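Lipoprotein (Streptococcus pneumoniae, PDB 3CX3) binds zinc as an extracellular lipoprotein and probably delivers the metal to an ABC transporter for uptake into the pneumococcal cell. Local coordinates at residues Ala59-Tyr64 with Lys84-Glu89; Thr229-Ser234 with Lys253-Leu258; Pro119-Asp124 with Phe187-Lys192; Pro170-Ala175 with Ile278-Leu283. All coordinates share one frame; numbering follows the deposited sequence.

Contact 1. Residues Ala59-Tyr64 with Lys84-Glu89; sequences ADVFVY and KVKVLE
Tyr64 lays its ring against Glu89. The Glu89 CA sits over one face, 4.3 Å from the Tyr64 ring centroid and offset toward the rim, a CH-pi contact, while Glu89 CG lies 3.6 Å from Tyr64 OH. This follows from the Tyr64 torsion: CG stands between the backbone N and the carbonyl carbon (chi1 72°), which swings the ring across to the neighbouring strand. Phe62, two residues earlier on the same face of the sheet, has CG anti to its backbone N (chi1 179°), and its ring meets Val87 with CD2 alone: Val87 CG1 joins the two rings, meeting each at an edge near its plane, 4.1 Å from Phe62 CD2 and 4.0 Å from Tyr64 CE1. The backbones beneath are adjacent parallel strands, 61-64 and 86-89, of the N-terminal four-stranded parallel sheet, and 86-89 is its outermost strand on this side. Four N-H...O bonds tie them: Lys86 N to Asp60 O, Phe62 N to Lys86 O, Leu88 N to Phe62 O and Tyr64 N to Leu88 O. On the other face, Val61 spreads its two methyls over different partners, CG1 4.0 Å from Leu88 CD1 and CG2 3.9 Å from Lys86 CG. Helix 125-142 covers Val61, Lys86 and Leu88 here, and helix 18-28 packs on Val63. The Lys86 chain bends at chi2 and chi4 and curls back, so that NZ donates to Lys84 O at 2.7 Å. Glu89 runs extended beyond CG, and its OE1 pairs with His67 ND1.

Contact 2. Residues Thr229-Ser234 with Lys253-Leu258; sequences TIFTES and KTLNPL
Phe231 and Leu255 form the apolar centre of the contact. Phe231 CB and Leu255 CB are 3.6 Å apart. Leu255 CG stands over a face of the Phe231 ring, 4.1 Å from its centroid, in a CH-pi contact. Phe231 CG is anti to the carbonyl carbon (chi1 -69°), which sends the ring alongside Lys253; the two side chains point the same way, with Phe231 CE1 3.9 Å from Lys253 CB. Thr229 CG2 also lies over a face of that ring, near its rim, and closes on Lys253 CB at 3.4 Å. Beneath these side chains the strands run parallel, pairing Phe231 with Lys253 and Thr232 with Thr254. Lys253 N donates to Ile230 O at 3.0 Å in a nearly straight bond (163°), and a weaker, less certain bond runs from Thr232 N to Lys253 O. A further bond, its acceptor less surely placed, runs from Leu255 N to Thr232 O before the segments diverge, and a water is within bonding distance of Phe231 O and Leu255 O. Glu233 then crosses Pro257 at about a right angle, its chain bent at chi2, with Glu233 OE2 3.6 Å from Pro257 CG. That same carboxylate oxygen bonds His184 ND1, making Glu233 a second-shell residue that probably helps to position a zinc ligand. Gln183, next to that histidine, holds Glu233 N. Strands 230-232 and 252-254, with helix 239-245 between them, form a beta-alpha-beta crossover at the edge of the C-terminal sheet; that helix packs on Ile230 and Thr232, whereas helix 268-281 covers the opposite face at Phe231 and Leu255.

Contact 3. Residues Pro119-Asp124 with Phe187-Lys192; sequences PHTWLD and FSYLAK. With ZN (zinc ion), chain E.
Tyr189 lies flat against the backbone at His120 and Thr121. Thr121 CA stands over one face, 4.0 Å from the Tyr189 ring centroid and 15° off the ring normal, a CH-pi contact, while His120 C approaches Tyr189 CD2 obliquely at 3.5 Å. Thr121 OG1 also faces the ring, 3.8 Å from Tyr189 CE1, and is buried without a polar partner. A second aromatic face is met by Leu123, whose CD1 sits above the rim of the Phe187 ring, 3.8 Å from Phe187 CD1. Leu190 packs alongside, its CB 3.6 Å from Leu123 O. The 119-124 loop, with a 3-10 turn and Asp124 at the N-cap position of helix 125-142, packs here on the start of helix 188-193. A water donates to both Asp124 OD2 and Tyr189 O, and Arg193 forms a salt bridge with the same Asp124 oxygen. His120 turns its imidazole away from Tyr189 (chi1 -84°) and binds zinc through NE2 at 2.0 Å, with His44, His184 and Glu259 completing the site. Its ND1 is bonded to Asp118 OD1, and the Tyr189 hydroxyl to Asp118 O. Tyr189 thus holds the backbone of Asp118, whose carboxylate probably fixes the imidazole's rotation and makes NE2 a stronger donor to the metal.

Contact 4. Residues Pro170-Ala175 with Ile278-Leu283; sequences PKFEKA and ILAEEL
Phe172 reaches across from one helix end to Ala280 on another. At its base Phe172 CB is still 6.0 Å from Ala280 CB. CG, anti to the carbonyl carbon and beside the backbone N (chi1 -58°), sets the ring heading for the other helix. Along the near side of the ring the gap narrows: Phe172 CD1 is 4.3 Å from Ala280 CB, and Phe172 CE1 comes to 3.6 Å from that same methyl. Phe172 CE1 is also the atom that meets the second residue, 4.2 Å from Leu279 CD2. At the tip, Phe172 CZ is 3.8 Å from Ala280 CB, so the methyl sits by the leading corner of the ring, at an oblique approach. The ring of Phe194 meets the Phe172 ring with the two planes at about 45°, and Leu196 touches both Phe172 and Leu279. The helices joined here are 147-173, the long helix that spans the two lobes in this family of metal-binding lipoproteins, and 268-281, the last helix of the chain; both contribute their C-terminal turns. Ala280 points its methyl toward the long helix, where Lys171 CB adds a flanking contact at 4.2 Å. Past the helix ends the chains meet again. Ala175 has left helical geometry with a positive phi, and its carbonyl oxygen packs on Leu283, 3.3 Å from Leu283 CB and 3.5 Å from Leu283 CD1. Leu283 is brought round to it by an inverse gamma turn centred on Glu282, with Leu283 N weakly bonded to Glu281 O.

Overall arrangement
Contacts 1 and 2 pair equivalent third and fourth strands of the two four-stranded parallel sheets, one per lobe; their centres are 31 Å apart, on opposite sides of the chain's centre. Contact 3 lies nearer the middle and supplies His120 to the zinc site. It joins contact 2 directly: Pro257 O and Trp122 NE1 are 2.8 Å apart, a probable hydrogen bond, and Leu255 CD1 packs 3.5 Å from Phe187 CZ. The Pro257 side chain is about 5 Å from the zinc. Contact 4, its centre about 16 Å from those of contacts 2 and 3, touches both through Leu279: Leu279 CD1 meets Phe231 CE2 at 3.7 Å, and Leu279 also packs on Leu190.

Contact 1. Residues Ala59-Tyr64 with Lys84-Glu89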
# COMPACT_ATOMS: atom_id res chain seq x y z
N ALA A 59 -13.09 19.32 -2.70
CA ALA A 59 -12.14 19.05 -3.79
C ALA A 59 -12.86 18.93 -5.13
O ALA A 59 -14.09 18.87 -5.17
CB ALA A 59 -11.36 17.77 -3.49
N ASP A 60 -12.09 18.90 -6.23
CA ASP A 60 -12.62 18.53 -7.55
C ASP A 60 -12.61 17.01 -7.74
O ASP A 60 -13.50 16.45 -8.38
CB ASP A 60 -11.78 19.16 -8.67
CG ASP A 60 -11.84 20.67 -8.67
OD1 ASP A 60 -12.90 21.23 -9.05
OD2 ASP A 60 -10.81 21.29 -8.33
N VAL A 61 -11.59 16.36 -7.20
CA VAL A 61 -11.41 14.92 -7.37
C VAL A 61 -10.98 14.27 -6.06
O VAL A 61 -10.11 14.79 -5.36
CB VAL A 61 -10.35 14.58 -8.47
CG1 VAL A 61 -10.01 13.09 -8.48
CG2 VAL A 61 -10.83 15.07 -9.86
N PHE A 62 -11.60 13.15 -5.71
CA PHE A 62 -11.12 12.36 -4.60
C PHE A 62 -10.79 10.93 -5.00
O PHE A 62 -11.61 10.23 -5.63
CB PHE A 62 -12.09 12.38 -3.43
CG PHE A 62 -11.64 11.54 -2.26
CD1 PHE A 62 -10.53 11.92 -1.50
CD2 PHE A 62 -12.33 10.39 -1.91
CE1 PHE A 62 -10.12 11.15 -0.42
CE2 PHE A 62 -11.92 9.62 -0.81
CZ PHE A 62 -10.82 10.00 -0.07
N VAL A 63 -9.59 10.51 -4.62
CA VAL A 63 -9.04 9.22 -5.03
C VAL A 63 -8.69 8.35 -3.84
O VAL A 63 -7.85 8.75 -3.01
CB VAL A 63 -7.78 9.38 -5.92
CG1 VAL A 63 -7.24 8.04 -6.33
CG2 VAL A 63 -8.11 10.18 -7.16
N TYR A 64 -9.33 7.18 -3.75
CA TYR A 64 -8.97 6.19 -2.74
C TYR A 64 -8.51 4.88 -3.39
O TYR A 64 -8.52 4.75 -4.62
CB TYR A 64 -10.09 6.02 -1.67
CG TYR A 64 -11.31 5.31 -2.15
CD1 TYR A 64 -12.26 5.96 -2.92
CD2 TYR A 64 -11.53 3.97 -1.84
CE1 TYR A 64 -13.38 5.29 -3.37
CE2 TYR A 64 -12.65 3.30 -2.28
CZ TYR A 64 -13.57 3.97 -3.06
OH TYR A 64 -14.69 3.30 -3.50
N LYS A 84 -19.58 17.98 -6.24
CA LYS A 84 -19.26 17.77 -7.64
C LYS A 84 -17.93 17.01 -7.77
O LYS A 84 -17.24 17.11 -8.79
CB LYS A 84 -19.15 19.12 -8.35
CG LYS A 84 -18.13 20.12 -7.72
CD LYS A 84 -18.56 20.62 -6.32
CE LYS A 84 -17.42 21.29 -5.57
NZ LYS A 84 -16.23 20.40 -5.36
N VAL A 85 -17.58 16.27 -6.70
CA VAL A 85 -16.39 15.43 -6.69
C VAL A 85 -16.55 14.26 -7.63
O VAL A 85 -17.64 13.68 -7.75
CB VAL A 85 -16.05 14.83 -5.30
CG1 VAL A 85 -15.01 15.66 -4.58
CG2 VAL A 85 -17.29 14.64 -4.46
N LYS A 86 -15.46 13.94 -8.31
CA LYS A 86 -15.33 12.67 -8.97
C LYS A 86 -14.67 11.79 -7.93
O LYS A 86 -13.56 12.08 -7.47
CB LYS A 86 -14.45 12.82 -10.21
CG LYS A 86 -14.54 14.21 -10.86
CD LYS A 86 -16.00 14.66 -11.09
CE LYS A 86 -16.07 15.99 -11.87
NZ LYS A 86 -15.73 17.22 -11.06
N VAL A 87 -15.39 10.76 -7.49
CA VAL A 87 -14.86 9.83 -6.52
C VAL A 87 -14.31 8.66 -7.32
O VAL A 87 -15.03 8.06 -8.11
CB VAL A 87 -15.93 9.36 -5.48
CG1 VAL A 87 -15.27 8.68 -4.28
CG2 VAL A 87 -16.77 10.51 -5.00
N LEU A 88 -13.03 8.36 -7.12
CA LEU A 88 -12.33 7.38 -7.95
C LEU A 88 -11.69 6.25 -7.13
O LEU A 88 -10.80 6.48 -6.32
CB LEU A 88 -11.29 8.08 -8.85
CG LEU A 88 -11.90 9.14 -9.80
CD1 LEU A 88 -10.87 9.87 -10.61
CD2 LEU A 88 -12.93 8.51 -10.75
N GLU A 89 -12.16 5.02 -7.36
CA GLU A 89 -11.59 3.82 -6.72
C GLU A 89 -10.49 3.32 -7.64
O GLU A 89 -10.78 2.83 -8.73
CB GLU A 89 -12.66 2.75 -6.45
CG GLU A 89 -12.23 1.63 -5.48
CD GLU A 89 -13.06 0.31 -5.57
OE1 GLU A 89 -13.28 -0.35 -4.55
OE2 GLU A 89 -13.52 -0.08 -6.65

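Contact 2. Residues Thr229-Ser234 with Lys253-Leu258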
# COMPACT_ATOMS: atom_id res chain seq x y z
N THR A 229 15.04 -12.68 11.50
CA THR A 229 14.65 -11.30 11.65
C THR A 229 13.13 -11.24 11.61
O THR A 229 12.51 -11.79 10.71
CB THR A 229 15.26 -10.44 10.50
OG1 THR A 229 16.69 -10.47 10.57
CG2 THR A 229 14.79 -9.00 10.56
N ILE A 230 12.53 -10.61 12.61
CA ILE A 230 11.15 -10.21 12.49
C ILE A 230 11.19 -8.78 11.93
O ILE A 230 11.99 -7.96 12.37
CB ILE A 230 10.34 -10.35 13.81
CG1 ILE A 230 11.13 -9.80 15.01
CG2 ILE A 230 9.99 -11.82 14.08
CD1 ILE A 230 10.35 -9.84 16.31
N PHE A 231 10.38 -8.52 10.91
CA PHE A 231 10.34 -7.21 10.29
C PHE A 231 9.24 -6.32 10.88
O PHE A 231 8.05 -6.52 10.61
CB PHE A 231 10.16 -7.32 8.77
CG PHE A 231 11.35 -7.89 8.04
CD1 PHE A 231 12.51 -7.13 7.86
CD2 PHE A 231 11.31 -9.18 7.51
CE1 PHE A 231 13.62 -7.65 7.16
CE2 PHE A 231 12.41 -9.73 6.81
CZ PHE A 231 13.56 -8.95 6.63
N THR A 232 9.63 -5.35 11.70
CA THR A 232 8.68 -4.38 12.23
C THR A 232 8.58 -3.18 11.32
O THR A 232 9.25 -3.12 10.30
CB THR A 232 9.07 -3.88 13.64
OG1 THR A 232 10.46 -3.53 13.67
CG2 THR A 232 8.78 -4.93 14.68
N GLU A 233 7.70 -2.26 11.68
CA GLU A 233 7.71 -0.91 11.13
C GLU A 233 8.17 0.07 12.21
O GLU A 233 8.51 -0.33 13.33
CB GLU A 233 6.31 -0.50 10.65
CG GLU A 233 5.57 -1.53 9.82
CD GLU A 233 4.09 -1.59 10.18
OE1 GLU A 233 3.68 -0.80 11.06
OE2 GLU A 233 3.34 -2.42 9.61
N SER A 234 8.21 1.35 11.87
CA SER A 234 8.38 2.40 12.87
C SER A 234 7.09 2.41 13.67
O SER A 234 7.06 1.98 14.83
CB SER A 234 8.60 3.77 12.21
OG SER A 234 8.31 4.81 13.14
N LYS A 253 14.36 -6.14 12.29
CA LYS A 253 14.54 -5.12 11.24
C LYS A 253 13.21 -4.59 10.74
O LYS A 253 12.21 -5.31 10.73
CB LYS A 253 15.37 -5.65 10.06
CG LYS A 253 16.85 -5.68 10.34
CD LYS A 253 17.66 -5.47 9.08
CE LYS A 253 17.71 -6.73 8.24
NZ LYS A 253 18.92 -6.76 7.34
N THR A 254 13.20 -3.33 10.34
CA THR A 254 11.99 -2.65 9.91
C THR A 254 11.80 -2.70 8.41
O THR A 254 12.75 -2.48 7.66
CB THR A 254 11.93 -1.19 10.43
OG1 THR A 254 11.09 -0.40 9.59
CG2 THR A 254 13.30 -0.58 10.46
N LEU A 255 10.57 -2.98 7.99
CA LEU A 255 10.20 -3.17 6.58
C LEU A 255 8.91 -2.36 6.32
O LEU A 255 7.89 -2.62 6.98
CB LEU A 255 9.92 -4.65 6.38
CG LEU A 255 10.32 -5.59 5.23
CD1 LEU A 255 9.11 -6.41 4.94
CD2 LEU A 255 10.87 -4.93 3.95
N ASN A 256 8.93 -1.42 5.37
CA ASN A 256 7.80 -0.50 5.12
C ASN A 256 6.71 -1.05 4.16
O ASN A 256 6.98 -1.35 2.99
CB ASN A 256 8.29 0.83 4.56
CG ASN A 256 7.58 2.04 5.17
OD1 ASN A 256 8.25 3.02 5.55
ND2 ASN A 256 6.26 2.01 5.23
N PRO A 257 5.47 -1.16 4.66
CA PRO A 257 4.35 -1.56 3.82
C PRO A 257 3.76 -0.34 3.07
O PRO A 257 2.73 -0.48 2.37
CB PRO A 257 3.35 -2.13 4.82
CG PRO A 257 3.60 -1.44 6.11
CD PRO A 257 5.05 -0.90 6.06
N LEU A 258 4.42 0.81 3.22
CA LEU A 258 4.08 2.08 2.57
C LEU A 258 2.71 2.67 2.89
O LEU A 258 2.17 3.47 2.15
CB LEU A 258 4.32 2.03 1.07
CG LEU A 258 5.66 1.44 0.61
CD1 LEU A 258 5.62 1.12 -0.89
CD2 LEU A 258 6.86 2.32 0.94
O HOH W 1 7.21 -4.46 8.68

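Contact 3. Residues Pro119-Asp124 with Phe187-Lys192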
# COMPACT_ATOMS: atom_id res chain seq x y z
N PRO A 119 -6.25 -6.24 0.59
CA PRO A 119 -6.16 -5.03 -0.23
C PRO A 119 -4.76 -4.65 -0.71
O PRO A 119 -4.62 -3.67 -1.46
CB PRO A 119 -6.64 -3.94 0.73
CG PRO A 119 -6.22 -4.41 2.11
CD PRO A 119 -6.31 -5.92 2.04
N HIS A 120 -3.74 -5.41 -0.28
CA HIS A 120 -2.35 -4.91 -0.16
C HIS A 120 -1.56 -5.02 -1.44
O HIS A 120 -0.32 -5.13 -1.46
CB HIS A 120 -1.62 -5.66 0.92
CG HIS A 120 -1.86 -5.13 2.28
ND1 HIS A 120 -2.71 -5.76 3.17
CD2 HIS A 120 -1.31 -4.08 2.95
CE1 HIS A 120 -2.68 -5.10 4.33
NE2 HIS A 120 -1.84 -4.08 4.22
N THR A 121 -2.32 -4.98 -2.50
CA THR A 121 -1.84 -4.93 -3.85
C THR A 121 -0.57 -4.09 -4.06
O THR A 121 0.46 -4.62 -4.45
CB THR A 121 -3.03 -4.51 -4.67
OG1 THR A 121 -3.57 -5.67 -5.34
CG2 THR A 121 -2.72 -3.38 -5.59
N TRP A 122 -0.63 -2.80 -3.72
CA TRP A 122 0.35 -1.82 -4.16
C TRP A 122 1.81 -2.24 -4.03
O TRP A 122 2.68 -1.62 -4.65
CB TRP A 122 0.09 -0.48 -3.45
CG TRP A 122 0.19 -0.52 -1.94
CD1 TRP A 122 1.30 -0.27 -1.21
CD2 TRP A 122 -0.87 -0.78 -1.00
NE1 TRP A 122 1.02 -0.37 0.14
CE2 TRP A 122 -0.30 -0.67 0.30
CE3 TRP A 122 -2.23 -1.08 -1.12
CZ2 TRP A 122 -1.05 -0.86 1.47
CZ3 TRP A 122 -2.99 -1.28 0.05
CH2 TRP A 122 -2.39 -1.16 1.33
N LEU A 123 2.07 -3.29 -3.25
CA LEU A 123 3.41 -3.79 -2.90
C LEU A 123 3.95 -4.77 -3.90
O LEU A 123 5.09 -5.22 -3.82
CB LEU A 123 3.38 -4.46 -1.53
CG LEU A 123 3.28 -3.49 -0.35
CD1 LEU A 123 3.19 -4.28 0.96
CD2 LEU A 123 4.45 -2.46 -0.32
N ASP A 124 3.11 -5.14 -4.85
CA ASP A 124 3.55 -6.01 -5.90
C ASP A 124 3.78 -5.10 -7.06
O ASP A 124 2.85 -4.44 -7.52
CB ASP A 124 2.45 -7.01 -6.21
CG ASP A 124 2.74 -7.82 -7.42
OD1 ASP A 124 3.65 -7.45 -8.19
OD2 ASP A 124 2.05 -8.83 -7.62
N PHE A 187 2.48 -8.13 3.04
CA PHE A 187 3.39 -8.46 1.95
C PHE A 187 2.99 -9.69 1.16
O PHE A 187 3.80 -10.27 0.44
CB PHE A 187 4.79 -8.59 2.52
CG PHE A 187 5.29 -7.30 3.11
CD1 PHE A 187 6.01 -6.40 2.33
CD2 PHE A 187 4.98 -6.95 4.42
CE1 PHE A 187 6.44 -5.19 2.86
CE2 PHE A 187 5.40 -5.74 4.94
CZ PHE A 187 6.13 -4.86 4.15
N SER A 188 1.71 -10.05 1.29
CA SER A 188 1.15 -11.28 0.75
C SER A 188 1.23 -11.33 -0.78
O SER A 188 1.28 -12.41 -1.36
CB SER A 188 -0.30 -11.40 1.25
OG SER A 188 -1.04 -12.42 0.59
N TYR A 189 1.27 -10.15 -1.40
CA TYR A 189 1.20 -9.97 -2.84
C TYR A 189 2.59 -9.89 -3.39
O TYR A 189 2.87 -10.41 -4.48
CB TYR A 189 0.47 -8.67 -3.19
CG TYR A 189 -1.02 -8.77 -3.16
CD1 TYR A 189 -1.73 -9.22 -4.27
CD2 TYR A 189 -1.72 -8.44 -2.01
CE1 TYR A 189 -3.09 -9.32 -4.23
CE2 TYR A 189 -3.09 -8.53 -1.96
CZ TYR A 189 -3.77 -8.97 -3.07
OH TYR A 189 -5.13 -9.06 -3.00
N LEU A 190 3.45 -9.18 -2.66
CA LEU A 190 4.87 -9.19 -2.95
C LEU A 190 5.34 -10.64 -2.88
O LEU A 190 5.61 -11.24 -3.91
CB LEU A 190 5.64 -8.31 -1.96
CG LEU A 190 7.10 -7.96 -2.29
CD1 LEU A 190 7.59 -6.75 -1.48
CD2 LEU A 190 8.02 -9.17 -2.06
N ALA A 191 5.37 -11.21 -1.68
CA ALA A 191 5.82 -12.58 -1.45
C ALA A 191 5.44 -13.56 -2.57
O ALA A 191 6.29 -14.35 -3.03
CB ALA A 191 5.31 -13.09 -0.12
N LYS A 192 4.17 -13.51 -2.99
CA LYS A 192 3.62 -14.45 -3.96
C LYS A 192 4.19 -14.18 -5.33
O LYS A 192 4.49 -15.13 -6.07
CB LYS A 192 2.08 -14.38 -3.97
CG LYS A 192 1.40 -15.40 -4.88
CD LYS A 192 -0.13 -15.29 -4.82
CE LYS A 192 -0.76 -16.33 -3.90
NZ LYS A 192 -0.85 -15.88 -2.48
ZN ZN E . -1.88 -2.95 5.92
O HOH W 2 0.91 -11.02 -6.47

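Contact 4. Residues Pro170-Ala175 with Ile278-Leu283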
# COMPACT_ATOMS: atom_id res chain seq x y z
N PRO A 170 15.58 -12.67 -9.98
CA PRO A 170 16.75 -13.49 -9.65
C PRO A 170 17.15 -13.45 -8.18
O PRO A 170 17.39 -14.50 -7.59
CB PRO A 170 17.86 -12.91 -10.53
CG PRO A 170 17.11 -12.34 -11.68
CD PRO A 170 15.92 -11.70 -11.03
N LYS A 171 17.22 -12.25 -7.59
CA LYS A 171 17.53 -12.10 -6.16
C LYS A 171 16.77 -13.14 -5.34
O LYS A 171 17.36 -13.94 -4.62
CB LYS A 171 17.15 -10.70 -5.67
CG LYS A 171 17.64 -9.57 -6.54
CD LYS A 171 18.61 -8.65 -5.82
CE LYS A 171 19.08 -7.55 -6.76
NZ LYS A 171 19.75 -6.44 -6.04
N PHE A 172 15.44 -13.12 -5.48
CA PHE A 172 14.56 -14.02 -4.73
C PHE A 172 14.60 -15.46 -5.25
O PHE A 172 14.19 -16.37 -4.55
CB PHE A 172 13.13 -13.48 -4.72
CG PHE A 172 12.99 -12.10 -4.13
CD1 PHE A 172 13.08 -11.89 -2.75
CD2 PHE A 172 12.74 -11.00 -4.94
CE1 PHE A 172 12.93 -10.62 -2.21
CE2 PHE A 172 12.60 -9.73 -4.41
CZ PHE A 172 12.69 -9.54 -3.05
N GLU A 173 15.10 -15.66 -6.46
CA GLU A 173 15.27 -17.00 -7.00
C GLU A 173 16.33 -17.75 -6.21
O GLU A 173 16.08 -18.85 -5.71
CB GLU A 173 15.71 -16.92 -8.46
CG GLU A 173 15.39 -18.16 -9.26
CD GLU A 173 13.92 -18.22 -9.59
OE1 GLU A 173 13.24 -19.15 -9.11
OE2 GLU A 173 13.45 -17.32 -10.32
N LYS A 174 17.51 -17.14 -6.09
CA LYS A 174 18.66 -17.74 -5.41
C LYS A 174 18.31 -18.15 -3.98
O LYS A 174 19.09 -18.83 -3.30
CB LYS A 174 19.84 -16.77 -5.41
CG LYS A 174 20.65 -16.75 -6.71
CD LYS A 174 21.06 -15.33 -7.11
CE LYS A 174 21.82 -14.61 -6.00
NZ LYS A 174 21.32 -13.21 -5.85
N ALA A 175 17.12 -17.73 -3.55
CA ALA A 175 16.56 -17.99 -2.24
C ALA A 175 17.56 -17.69 -1.14
O ALA A 175 17.92 -16.53 -0.94
CB ALA A 175 16.03 -19.43 -2.14
N ILE A 278 16.04 -4.53 1.36
CA ILE A 278 16.07 -5.03 2.72
C ILE A 278 15.65 -6.50 2.75
O ILE A 278 16.45 -7.35 3.16
CB ILE A 278 15.20 -4.12 3.64
CG1 ILE A 278 15.82 -2.71 3.68
CG2 ILE A 278 15.06 -4.70 5.06
CD1 ILE A 278 14.85 -1.60 4.07
N LEU A 279 14.45 -6.80 2.27
CA LEU A 279 13.93 -8.17 2.26
C LEU A 279 14.83 -9.18 1.52
O LEU A 279 15.10 -10.28 2.03
CB LEU A 279 12.51 -8.22 1.70
CG LEU A 279 11.79 -9.58 1.76
CD1 LEU A 279 11.65 -10.06 3.21
CD2 LEU A 279 10.43 -9.55 1.05
N ALA A 280 15.29 -8.82 0.32
CA ALA A 280 16.18 -9.69 -0.45
C ALA A 280 17.57 -9.81 0.19
O ALA A 280 18.12 -10.90 0.23
CB ALA A 280 16.28 -9.21 -1.88
N GLU A 281 18.11 -8.70 0.71
CA GLU A 281 19.42 -8.72 1.39
C GLU A 281 19.43 -9.69 2.57
O GLU A 281 20.46 -10.29 2.89
CB GLU A 281 19.86 -7.31 1.83
CG GLU A 281 21.12 -7.28 2.72
CD GLU A 281 22.12 -6.21 2.31
N GLU A 282 18.27 -9.83 3.21
CA GLU A 282 18.07 -10.78 4.29
C GLU A 282 18.11 -12.24 3.77
O GLU A 282 17.17 -12.99 4.03
CB GLU A 282 16.71 -10.51 4.94
CG GLU A 282 16.72 -10.57 6.48
CD GLU A 282 17.61 -9.48 7.09
N LEU A 283 19.16 -12.63 3.04
CA LEU A 283 19.26 -14.00 2.48
C LEU A 283 20.67 -14.37 1.95
O LEU A 283 20.96 -14.24 0.74
CB LEU A 283 18.19 -14.23 1.41
CG LEU A 283 16.73 -14.34 1.88
CD1 LEU A 283 15.72 -14.36 0.73
CD2 LEU A 283 16.52 -15.55 2.78